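Reticulocyte binding protein (Streptococcus agalactiae COH1, PDB 3FAW) probably hydrolyses alpha-1,6-glucosidic branch linkages of pullulan and related alpha-glucans at the streptococcal cell surface, as pullulanases of the alpha-amylase (TIM-barrel) superfamily do. Local coordinates at residues A43-L48 with W122-Q127; S144-S149 with T187-K192; R265-I270 with A706-S711; G620-R625 with N671-A676. All coordinates share one frame; numbering follows the deposited sequence.

Interaction 1. Residues A43-L48 with W122-Q127; sequences AQQTDL and WEFKDQ
The ring of F124, from the first turn of helix 122-129, packs at the end of strand 40-47 against Q45, T46, D47 and L48, whose backbone lines one side of it. Its CB lies 3.4 Å from Q45 O and also near T46 O. CG stands anti to the backbone N (chi1 -172°), carrying the ring off the helix toward the strand. One ortho carbon, CD2, again meets Q45 O, while the other, CD1, sits 3.5 Å from D47 CA. Further out, CE2 touches CG and CD of Q45, and CE1 reaches D47 C at 3.4 Å, with L48 CD2 beyond it. At the tip, F124 CZ meets Q45 NE2 at 3.5 Å. D47 N lies over one face of the ring. The extended Q45 side chain lays its amide obliquely above the CE2-CZ rim, on the same side as D47 N, the two planes 26° apart. Q45 NE2 donates to D47 O (3.1 Å) from above the carbonyl plane and also to F100 O, which fixes the amide. NE2 of Q127 approaches L48 CG at 3.8 Å and shares a water with L48 N, each donating to it. No direct hydrogen bond joins strand to helix: the contact rests on an aromatic ring against peptide backbone and amide, and the N-H groups of Q45 NE2 go to D47 O and F100 O, not to the helix.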
# COMPACT_ATOMS: atom_id res chain seq x y z
N ALA A 43 -5.86 -9.23 36.20
CA ALA A 43 -4.88 -10.32 36.20
C ALA A 43 -4.81 -11.02 34.85
O ALA A 43 -5.81 -11.11 34.13
CB ALA A 43 -5.22 -11.32 37.29
N GLN A 44 -3.62 -11.50 34.51
CA GLN A 44 -3.39 -12.25 33.28
C GLN A 44 -2.54 -13.48 33.55
O GLN A 44 -1.59 -13.42 34.34
CB GLN A 44 -2.71 -11.37 32.22
CG GLN A 44 -3.46 -10.09 31.86
CD GLN A 44 -3.24 -8.95 32.85
OE1 GLN A 44 -2.16 -8.81 33.43
NE2 GLN A 44 -4.27 -8.13 33.05
N GLN A 45 -2.87 -14.59 32.89
CA GLN A 45 -2.02 -15.78 32.90
C GLN A 45 -1.06 -15.74 31.72
O GLN A 45 -1.48 -15.66 30.56
CB GLN A 45 -2.86 -17.07 32.86
CG GLN A 45 -2.01 -18.33 33.09
CD GLN A 45 -2.82 -19.60 33.28
OE1 GLN A 45 -4.05 -19.56 33.39
NE2 GLN A 45 -2.14 -20.74 33.31
N THR A 46 0.24 -15.81 32.03
CA THR A 46 1.32 -15.61 31.05
C THR A 46 2.03 -16.92 30.67
O THR A 46 2.68 -16.99 29.63
CB THR A 46 2.36 -14.62 31.61
OG1 THR A 46 2.94 -15.16 32.80
CG2 THR A 46 1.70 -13.28 31.92
N ASP A 47 1.94 -17.93 31.53
CA ASP A 47 2.41 -19.28 31.19
C ASP A 47 1.72 -20.33 32.08
O ASP A 47 0.82 -19.99 32.85
CB ASP A 47 3.95 -19.38 31.25
CG ASP A 47 4.51 -19.23 32.65
OD1 ASP A 47 3.81 -19.53 33.64
OD2 ASP A 47 5.68 -18.82 32.76
N LEU A 48 2.13 -21.59 31.97
CA LEU A 48 1.47 -22.67 32.69
C LEU A 48 1.49 -22.49 34.21
O LEU A 48 0.53 -22.86 34.89
CB LEU A 48 2.08 -24.03 32.31
CG LEU A 48 1.81 -24.53 30.88
CD1 LEU A 48 2.47 -25.89 30.64
CD2 LEU A 48 0.31 -24.61 30.59
N TRP A 122 -1.70 -12.71 24.94
CA TRP A 122 -1.55 -13.19 23.57
C TRP A 122 -0.37 -14.16 23.41
O TRP A 122 -0.46 -15.12 22.64
CB TRP A 122 -1.49 -12.04 22.55
CG TRP A 122 -0.24 -11.20 22.56
CD1 TRP A 122 -0.07 -9.99 23.18
CD2 TRP A 122 1.00 -11.47 21.88
NE1 TRP A 122 1.20 -9.51 22.95
CE2 TRP A 122 1.87 -10.40 22.16
CE3 TRP A 122 1.45 -12.53 21.08
CZ2 TRP A 122 3.18 -10.35 21.66
CZ3 TRP A 122 2.75 -12.48 20.58
CH2 TRP A 122 3.60 -11.39 20.87
N GLU A 123 0.72 -13.93 24.15
CA GLU A 123 1.87 -14.85 24.15
C GLU A 123 1.47 -16.24 24.66
O GLU A 123 1.91 -17.26 24.12
CB GLU A 123 3.03 -14.32 25.02
CG GLU A 123 3.69 -13.04 24.51
CD GLU A 123 3.10 -11.78 25.11
OE1 GLU A 123 1.93 -11.80 25.57
OE2 GLU A 123 3.80 -10.75 25.12
N PHE A 124 0.66 -16.27 25.72
CA PHE A 124 0.15 -17.52 26.29
C PHE A 124 -0.88 -18.17 25.37
O PHE A 124 -0.92 -19.40 25.25
CB PHE A 124 -0.45 -17.25 27.68
CG PHE A 124 -0.82 -18.51 28.45
CD1 PHE A 124 0.08 -19.55 28.61
CD2 PHE A 124 -2.08 -18.62 29.04
CE1 PHE A 124 -0.26 -20.69 29.32
CE2 PHE A 124 -2.43 -19.76 29.76
CZ PHE A 124 -1.52 -20.80 29.90
N LYS A 125 -1.71 -17.35 24.71
CA LYS A 125 -2.66 -17.85 23.70
C LYS A 125 -1.93 -18.52 22.53
O LYS A 125 -2.39 -19.53 22.01
CB LYS A 125 -3.56 -16.72 23.18
CG LYS A 125 -4.63 -16.26 24.17
CD LYS A 125 -5.66 -15.34 23.53
CE LYS A 125 -6.81 -15.06 24.50
NZ LYS A 125 -7.79 -14.07 23.98
N ASP A 126 -0.80 -17.95 22.12
CA ASP A 126 0.06 -18.58 21.10
C ASP A 126 0.66 -19.89 21.63
O ASP A 126 0.70 -20.89 20.91
CB ASP A 126 1.20 -17.66 20.67
CG ASP A 126 0.76 -16.54 19.74
OD1 ASP A 126 -0.38 -16.59 19.21
OD2 ASP A 126 1.57 -15.62 19.52
N GLN A 127 1.14 -19.87 22.87
CA GLN A 127 1.70 -21.08 23.49
C GLN A 127 0.68 -22.23 23.45
O GLN A 127 1.04 -23.36 23.12
CB GLN A 127 2.15 -20.83 24.93
CG GLN A 127 2.80 -22.05 25.62
CD GLN A 127 3.35 -21.75 27.01
OE1 GLN A 127 3.80 -20.64 27.29
NE2 GLN A 127 3.33 -22.76 27.88
O HOH W 1 4.75 -22.64 30.61

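Interaction 2. Residues S144-S149 with T187-K192; sequences SKVEAS and TILDTK
Two neighbouring antiparallel strands of the carbohydrate-binding module 48 domain, a beta-sandwich module, meet here: V146 to S149 of strand 146-151 beside T187 to L189 of strand 184-189. Four backbone hydrogen bonds join them. V146 and L189 form one hydrogen-bonded pair, with L189 N giving a 2.8 Å bond to V146 O and V146 N a longer one of 3.2 Å to L189 O. A148 and T187 form the next, in which A148 N points almost straight at T187 O (3.1 Å, 175° at the hydrogen) and T187 N returns to A148 O. Between them lies the non-hydrogen-bonded pair E147 and I188, whose exposed side chains share one face and touch through E147 CG and I188 CG1. On the other face lie V146, A148, T187 and L189, all but T187 buried. There L189 CG, anti to its carbonyl carbon (chi1 -49°), leans over V146, and L189 CD1 comes 3.9 Å from V146 CB. M160 and I162 of strand 157-164, together with Y198 and F243, pack on this face, making V146 and L189 part of the domain core. V146 O also takes a CA-H...O contact from I188 CA, and K145 CA makes another to L189 O at 3.2 Å. Beyond the V146-L189 pair the chains stay side by side: K145 CG rests on D190 CB, while K145 NZ stays 5.4 Å from D190 OD2, not in contact. D190 itself closes an Asx turn, its OD1 accepting from K192 N at 3.1 Å, 42° out of the carboxylate plane.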
# COMPACT_ATOMS: atom_id res chain seq x y z
N SER A 144 -19.55 -31.25 -3.92
CA SER A 144 -20.46 -32.01 -3.05
C SER A 144 -20.11 -31.94 -1.56
O SER A 144 -20.94 -32.27 -0.72
CB SER A 144 -20.53 -33.47 -3.50
OG SER A 144 -19.24 -34.06 -3.55
N LYS A 145 -18.88 -31.51 -1.25
CA LYS A 145 -18.41 -31.44 0.14
C LYS A 145 -17.50 -30.24 0.40
O LYS A 145 -16.61 -29.95 -0.40
CB LYS A 145 -17.64 -32.71 0.52
CG LYS A 145 -18.47 -33.98 0.56
CD LYS A 145 -17.62 -35.18 0.98
CE LYS A 145 -18.48 -36.34 1.44
NZ LYS A 145 -19.45 -36.77 0.41
N VAL A 146 -17.71 -29.57 1.53
CA VAL A 146 -16.82 -28.51 1.98
C VAL A 146 -16.16 -28.89 3.31
O VAL A 146 -16.86 -29.26 4.25
CB VAL A 146 -17.57 -27.16 2.15
CG1 VAL A 146 -16.64 -26.09 2.71
CG2 VAL A 146 -18.16 -26.71 0.84
N GLU A 147 -14.83 -28.83 3.37
CA GLU A 147 -14.08 -28.93 4.63
C GLU A 147 -13.77 -27.53 5.17
O GLU A 147 -13.04 -26.78 4.53
CB GLU A 147 -12.76 -29.68 4.43
CG GLU A 147 -12.90 -31.11 3.95
CD GLU A 147 -11.56 -31.80 3.72
OE1 GLU A 147 -10.51 -31.21 4.05
OE2 GLU A 147 -11.56 -32.93 3.20
N ALA A 148 -14.32 -27.21 6.34
CA ALA A 148 -14.22 -25.86 6.91
C ALA A 148 -13.44 -25.86 8.23
O ALA A 148 -13.53 -26.80 9.01
CB ALA A 148 -15.61 -25.29 7.12
N SER A 149 -12.69 -24.78 8.45
CA SER A 149 -11.90 -24.60 9.67
C SER A 149 -11.90 -23.13 10.08
O SER A 149 -11.70 -22.25 9.23
CB SER A 149 -10.46 -25.07 9.45
OG SER A 149 -10.36 -26.48 9.59
N THR A 187 -15.74 -28.62 10.63
CA THR A 187 -16.80 -29.51 10.17
C THR A 187 -16.60 -29.89 8.70
O THR A 187 -15.72 -29.35 8.02
CB THR A 187 -18.20 -28.90 10.36
OG1 THR A 187 -19.19 -29.91 10.11
CG2 THR A 187 -18.43 -27.72 9.41
N ILE A 188 -17.43 -30.82 8.23
CA ILE A 188 -17.50 -31.18 6.82
C ILE A 188 -18.95 -31.07 6.35
O ILE A 188 -19.83 -31.77 6.85
CB ILE A 188 -17.00 -32.61 6.56
CG1 ILE A 188 -15.51 -32.72 6.89
CG2 ILE A 188 -17.24 -33.00 5.10
CD1 ILE A 188 -14.96 -34.12 6.72
N LEU A 189 -19.19 -30.18 5.39
CA LEU A 189 -20.52 -30.02 4.80
C LEU A 189 -20.73 -31.09 3.74
O LEU A 189 -19.81 -31.41 2.99
CB LEU A 189 -20.70 -28.61 4.21
CG LEU A 189 -20.29 -27.43 5.10
CD1 LEU A 189 -20.59 -26.10 4.42
CD2 LEU A 189 -20.97 -27.49 6.46
N ASP A 190 -21.93 -31.67 3.69
CA ASP A 190 -22.22 -32.76 2.76
C ASP A 190 -23.74 -32.89 2.54
O ASP A 190 -24.46 -31.91 2.72
CB ASP A 190 -21.58 -34.07 3.26
CG ASP A 190 -22.08 -34.50 4.63
OD1 ASP A 190 -23.12 -33.99 5.11
OD2 ASP A 190 -21.43 -35.37 5.24
N THR A 191 -24.22 -34.07 2.16
CA THR A 191 -25.63 -34.27 1.82
C THR A 191 -26.61 -33.99 2.96
O THR A 191 -27.78 -33.70 2.72
CB THR A 191 -25.90 -35.70 1.29
OG1 THR A 191 -25.48 -36.66 2.27
CG2 THR A 191 -25.16 -35.93 -0.02
N LYS A 192 -26.12 -34.07 4.20
CA LYS A 192 -26.97 -33.91 5.39
C LYS A 192 -27.67 -32.55 5.50
O LYS A 192 -28.69 -32.44 6.18
CB LYS A 192 -26.14 -34.17 6.66
CG LYS A 192 -25.61 -35.59 6.77
CD LYS A 192 -25.10 -35.91 8.17
CE LYS A 192 -23.80 -35.19 8.49
NZ LYS A 192 -23.46 -35.28 9.94

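Interaction 3. Residues R265-I270 with A706-S711; sequences RQDAVI and AFRKLS
Q266 and D267, in the short 3-10 turn leading into strand 269-273, meet R708 to L710 of the loop between helices 685-703 and 712-718. Q266 comes first. Its CG lies between the backbone N and the carbonyl carbon, and the chain bends at chi2; CG packs on R708 O and K709 O, and Q266 NE2 lies 4.1 Å from L710 CG. Both ends of the amide reach the loop through water: NE2 donates to a water that in turn donates to R708 O, and OE1 accepts from a second water that also serves L710 O. Q266 O rests 3.6 Å from R708 CG. D267 follows with the salt bridge. R708, bent at chi2 and chi3, aims NE at D267 OD1 (3.2 Å, 168° at the hydrogen). The oxygen sits in the guanidinium plane, but NE arrives 59° out of the carboxylate plane, the two planes lying 72° apart. OD1 also takes a 2.6 Å bond from the water shared with Q266 and R708. OD2 accepts from K263 N and from another water, which has a weak link to R708 NH2. After A268 the chain enters the closed parallel barrel, V269 pairing with H312 of strand 312-315 and I270 with strand 614-618. V269 also touches R701 of helix 685-703, and K709 N binds Q612, so the contact joins the entry to the first barrel strand to the passage between two late helices.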
# COMPACT_ATOMS: atom_id res chain seq x y z
N ARG A 265 15.26 -5.46 -8.27
CA ARG A 265 14.35 -4.38 -7.89
C ARG A 265 14.74 -3.00 -8.47
O ARG A 265 13.87 -2.16 -8.72
CB ARG A 265 14.19 -4.32 -6.36
CG ARG A 265 15.49 -4.16 -5.58
CD ARG A 265 15.29 -4.39 -4.09
NE ARG A 265 16.54 -4.19 -3.35
CZ ARG A 265 16.64 -3.88 -2.06
NH1 ARG A 265 15.56 -3.72 -1.31
NH2 ARG A 265 17.84 -3.71 -1.52
N GLN A 266 16.03 -2.79 -8.72
CA GLN A 266 16.52 -1.56 -9.35
C GLN A 266 16.14 -1.42 -10.84
O GLN A 266 16.24 -0.33 -11.40
CB GLN A 266 18.04 -1.42 -9.15
CG GLN A 266 18.93 -2.33 -10.02
CD GLN A 266 19.02 -3.78 -9.53
OE1 GLN A 266 18.71 -4.08 -8.38
NE2 GLN A 266 19.47 -4.67 -10.41
N ASP A 267 15.72 -2.52 -11.47
CA ASP A 267 15.26 -2.49 -12.87
C ASP A 267 13.76 -2.20 -13.02
O ASP A 267 13.27 -2.01 -14.13
CB ASP A 267 15.57 -3.83 -13.56
CG ASP A 267 17.06 -4.07 -13.75
OD1 ASP A 267 17.85 -3.13 -13.58
OD2 ASP A 267 17.43 -5.22 -14.07
N ALA A 268 13.04 -2.16 -11.90
CA ALA A 268 11.60 -1.92 -11.92
C ALA A 268 11.24 -0.47 -12.24
O ALA A 268 11.85 0.46 -11.69
CB ALA A 268 10.96 -2.34 -10.60
N VAL A 269 10.27 -0.29 -13.12
CA VAL A 269 9.64 1.01 -13.35
C VAL A 269 8.15 0.85 -13.09
O VAL A 269 7.42 0.32 -13.92
CB VAL A 269 9.89 1.52 -14.79
CG1 VAL A 269 9.26 2.89 -14.99
CG2 VAL A 269 11.39 1.56 -15.07
N ILE A 270 7.72 1.29 -11.91
CA ILE A 270 6.38 0.98 -11.39
C ILE A 270 5.38 2.08 -11.75
O ILE A 270 5.68 3.27 -11.65
CB ILE A 270 6.42 0.77 -9.85
CG1 ILE A 270 7.34 -0.41 -9.50
CG2 ILE A 270 5.01 0.54 -9.28
CD1 ILE A 270 7.56 -0.61 -8.00
N ALA A 706 23.48 2.30 -16.73
CA ALA A 706 24.01 3.56 -16.18
C ALA A 706 23.05 4.19 -15.16
O ALA A 706 23.49 4.84 -14.22
CB ALA A 706 24.30 4.55 -17.29
N PHE A 707 21.75 3.99 -15.37
CA PHE A 707 20.73 4.55 -14.48
C PHE A 707 20.18 3.51 -13.48
O PHE A 707 19.27 3.81 -12.71
CB PHE A 707 19.57 5.12 -15.30
CG PHE A 707 19.98 6.19 -16.29
CD1 PHE A 707 20.51 7.40 -15.85
CD2 PHE A 707 19.83 5.99 -17.66
CE1 PHE A 707 20.89 8.38 -16.76
CE2 PHE A 707 20.21 6.97 -18.58
CZ PHE A 707 20.74 8.16 -18.13
N ARG A 708 20.76 2.31 -13.49
CA ARG A 708 20.23 1.16 -12.75
C ARG A 708 21.35 0.31 -12.15
O ARG A 708 21.38 -0.91 -12.35
CB ARG A 708 19.39 0.28 -13.68
CG ARG A 708 18.12 0.92 -14.22
CD ARG A 708 17.92 0.54 -15.67
NE ARG A 708 18.10 -0.90 -15.87
CZ ARG A 708 18.45 -1.47 -17.02
NH1 ARG A 708 18.67 -0.75 -18.11
NH2 ARG A 708 18.57 -2.79 -17.07
N LYS A 709 22.26 0.95 -11.43
CA LYS A 709 23.40 0.25 -10.82
C LYS A 709 22.99 -0.59 -9.61
O LYS A 709 21.98 -0.31 -8.96
CB LYS A 709 24.50 1.24 -10.43
CG LYS A 709 25.19 1.86 -11.62
CD LYS A 709 26.05 3.05 -11.22
CE LYS A 709 26.60 3.76 -12.45
NZ LYS A 709 27.32 2.83 -13.36
N LEU A 710 23.79 -1.61 -9.32
CA LEU A 710 23.43 -2.62 -8.33
C LEU A 710 23.86 -2.22 -6.92
O LEU A 710 23.13 -2.45 -5.96
CB LEU A 710 24.04 -3.97 -8.68
CG LEU A 710 23.59 -4.61 -10.00
CD1 LEU A 710 24.22 -3.91 -11.20
CD2 LEU A 710 23.91 -6.09 -10.03
N SER A 711 25.03 -1.60 -6.79
CA SER A 711 25.61 -1.30 -5.48
C SER A 711 25.86 0.19 -5.26
O SER A 711 26.04 0.95 -6.22
CB SER A 711 26.92 -2.07 -5.29
OG SER A 711 27.93 -1.59 -6.15
O HOH W 2 20.43 -3.28 -13.08
O HOH W 3 20.17 -2.61 -5.97
O HOH W 4 19.22 -5.52 -16.06

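Interaction 4. Residues G620-R625 with N671-A676; sequences GQEYGR and NHFDWA
Neither backbone is regular where Y623 meets F673 and D674. The segment 620-625 curls into a tight loop in which G620 O accepts from the backbone N of Y623, G624 and R625, while 671-676 leaves helix 668-671 at H672 and enters helix 675-679 after D674, its N-cap, whose OD1 caps A677 N. G620 and G624 both have positive phi, and G620 N gives a hydrogen bond to E622 OE1 (2.8 Å). Y623 and F673 form an edge-to-face pair, centroids 5.0 Å apart and planes at 80°: Y623 CE2 sits over the F673 face, offset toward the rim, 3.5 Å from CE1. The tyrosine tip makes the polar link: D674 N donates to Y623 OH at 3.0 Å, and D674 CB packs beside the hydroxyl, while D674 O and G620 O lie over opposite faces of the tyrosine ring. E622 OE2 approaches F673 CZ at 3.6 Å near the ring plane, and is hydrogen-bonded to the hydroxyls of Y304 and Y271. H672 O lies over one face of the R625 guanidinium; a water accepts from NE and donates to H672 O, NH1 is hydrogen-bonded to S619 O, and NH2 forms a salt bridge with D277. This buried packing of a loop after the last barrel strand, 614-618, against a helix N-terminus belongs to the TIM barrel of the alpha-amylase superfamily.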
# COMPACT_ATOMS: atom_id res chain seq x y z
N GLY A 620 -0.95 9.04 -14.65
CA GLY A 620 -1.29 10.40 -15.04
C GLY A 620 -0.13 11.38 -14.90
O GLY A 620 -0.18 12.49 -15.44
N GLN A 621 0.90 10.98 -14.16
CA GLN A 621 2.12 11.79 -14.03
C GLN A 621 2.78 11.98 -15.39
O GLN A 621 3.45 12.99 -15.62
CB GLN A 621 3.08 11.13 -13.04
CG GLN A 621 4.29 11.98 -12.63
CD GLN A 621 5.21 11.24 -11.66
OE1 GLN A 621 4.75 10.49 -10.80
NE2 GLN A 621 6.52 11.44 -11.80
N GLU A 622 2.59 11.01 -16.28
CA GLU A 622 3.14 11.08 -17.64
C GLU A 622 2.53 12.17 -18.52
O GLU A 622 3.19 12.65 -19.43
CB GLU A 622 3.06 9.71 -18.35
CG GLU A 622 1.67 9.27 -18.83
CD GLU A 622 0.88 8.50 -17.78
OE1 GLU A 622 1.08 8.73 -16.56
OE2 GLU A 622 0.04 7.67 -18.18
N TYR A 623 1.27 12.57 -18.27
CA TYR A 623 0.61 13.59 -19.09
C TYR A 623 0.27 14.90 -18.36
O TYR A 623 -0.07 15.88 -19.00
CB TYR A 623 -0.64 13.02 -19.80
CG TYR A 623 -1.89 12.86 -18.95
CD1 TYR A 623 -2.74 13.94 -18.70
CD2 TYR A 623 -2.24 11.63 -18.40
CE1 TYR A 623 -3.88 13.80 -17.93
CE2 TYR A 623 -3.38 11.48 -17.62
CZ TYR A 623 -4.19 12.56 -17.39
OH TYR A 623 -5.33 12.41 -16.61
N GLY A 624 0.37 14.91 -17.03
CA GLY A 624 0.03 16.11 -16.25
C GLY A 624 -1.39 16.09 -15.70
O GLY A 624 -2.12 17.09 -15.77
N ARG A 625 -1.76 14.95 -15.13
CA ARG A 625 -3.07 14.73 -14.53
C ARG A 625 -3.42 15.78 -13.48
O ARG A 625 -2.57 16.20 -12.69
CB ARG A 625 -3.09 13.33 -13.90
CG ARG A 625 -4.38 12.91 -13.23
CD ARG A 625 -4.26 11.47 -12.76
NE ARG A 625 -5.36 11.08 -11.89
CZ ARG A 625 -5.59 9.84 -11.46
NH1 ARG A 625 -4.79 8.84 -11.80
NH2 ARG A 625 -6.63 9.60 -10.67
N ASN A 671 -11.57 11.94 -10.27
CA ASN A 671 -10.61 10.83 -10.21
C ASN A 671 -10.27 10.12 -11.52
O ASN A 671 -9.33 9.32 -11.55
CB ASN A 671 -11.10 9.78 -9.19
CG ASN A 671 -10.75 10.15 -7.76
OD1 ASN A 671 -9.49 10.48 -7.53
ND2 ASN A 671 -11.60 10.12 -6.87
N HIS A 672 -11.00 10.40 -12.60
CA HIS A 672 -10.80 9.66 -13.85
C HIS A 672 -9.48 10.00 -14.54
O HIS A 672 -8.99 11.13 -14.48
CB HIS A 672 -11.99 9.86 -14.82
CG HIS A 672 -12.04 11.20 -15.48
ND1 HIS A 672 -11.50 11.44 -16.72
CD2 HIS A 672 -12.58 12.38 -15.07
CE1 HIS A 672 -11.69 12.71 -17.05
NE2 HIS A 672 -12.35 13.30 -16.07
N PHE A 673 -8.90 8.99 -15.19
CA PHE A 673 -7.77 9.18 -16.08
C PHE A 673 -8.32 9.87 -17.33
O PHE A 673 -9.28 9.41 -17.93
CB PHE A 673 -7.14 7.82 -16.42
CG PHE A 673 -5.86 7.90 -17.21
CD1 PHE A 673 -4.63 7.98 -16.57
CD2 PHE A 673 -5.88 7.85 -18.60
CE1 PHE A 673 -3.45 8.03 -17.30
CE2 PHE A 673 -4.71 7.90 -19.34
CZ PHE A 673 -3.49 8.00 -18.69
N ASP A 674 -7.71 11.01 -17.69
CA ASP A 674 -8.12 11.80 -18.85
C ASP A 674 -7.45 11.26 -20.11
O ASP A 674 -6.28 11.57 -20.37
CB ASP A 674 -7.74 13.27 -18.62
CG ASP A 674 -8.31 14.21 -19.68
OD1 ASP A 674 -8.64 13.78 -20.81
OD2 ASP A 674 -8.41 15.41 -19.37
N TRP A 675 -8.17 10.46 -20.88
CA TRP A 675 -7.60 9.79 -22.05
C TRP A 675 -7.32 10.73 -23.22
O TRP A 675 -6.33 10.55 -23.94
CB TRP A 675 -8.47 8.61 -22.49
CG TRP A 675 -8.25 7.44 -21.62
CD1 TRP A 675 -9.03 7.03 -20.58
CD2 TRP A 675 -7.15 6.53 -21.67
NE1 TRP A 675 -8.49 5.92 -19.99
CE2 TRP A 675 -7.33 5.59 -20.64
CE3 TRP A 675 -6.02 6.42 -22.50
CZ2 TRP A 675 -6.43 4.55 -20.41
CZ3 TRP A 675 -5.13 5.38 -22.27
CH2 TRP A 675 -5.34 4.46 -21.23
N ALA A 676 -8.18 11.73 -23.40
CA ALA A 676 -7.97 12.76 -24.41
C ALA A 676 -6.67 13.52 -24.14
O ALA A 676 -5.84 13.68 -25.03
CB ALA A 676 -9.15 13.72 -24.45
O HOH W 5 -7.86 12.51 -11.97

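How the interactions relate
From the N terminus, interaction 1 closes first, joining the opening strand of the N-terminal sheet to the helix that follows its last strand, 114-120. Interaction 2 comes next in series, pairing two strands within the carbohydrate-binding module 48 domain; the nearest atoms of interactions 1 and 2 are about 16 Å apart. Interaction 3 then spans 435 residues, linking the entry to the first barrel strand with the loop that leads from helix 685-703 to 712-718. Interaction 4 is nested inside that span, connecting the loop after the last barrel strand with 671-676. Interactions 3 and 4 are the nearest pair, about 7 Å between nearest atoms, and no two of the four touch or cross.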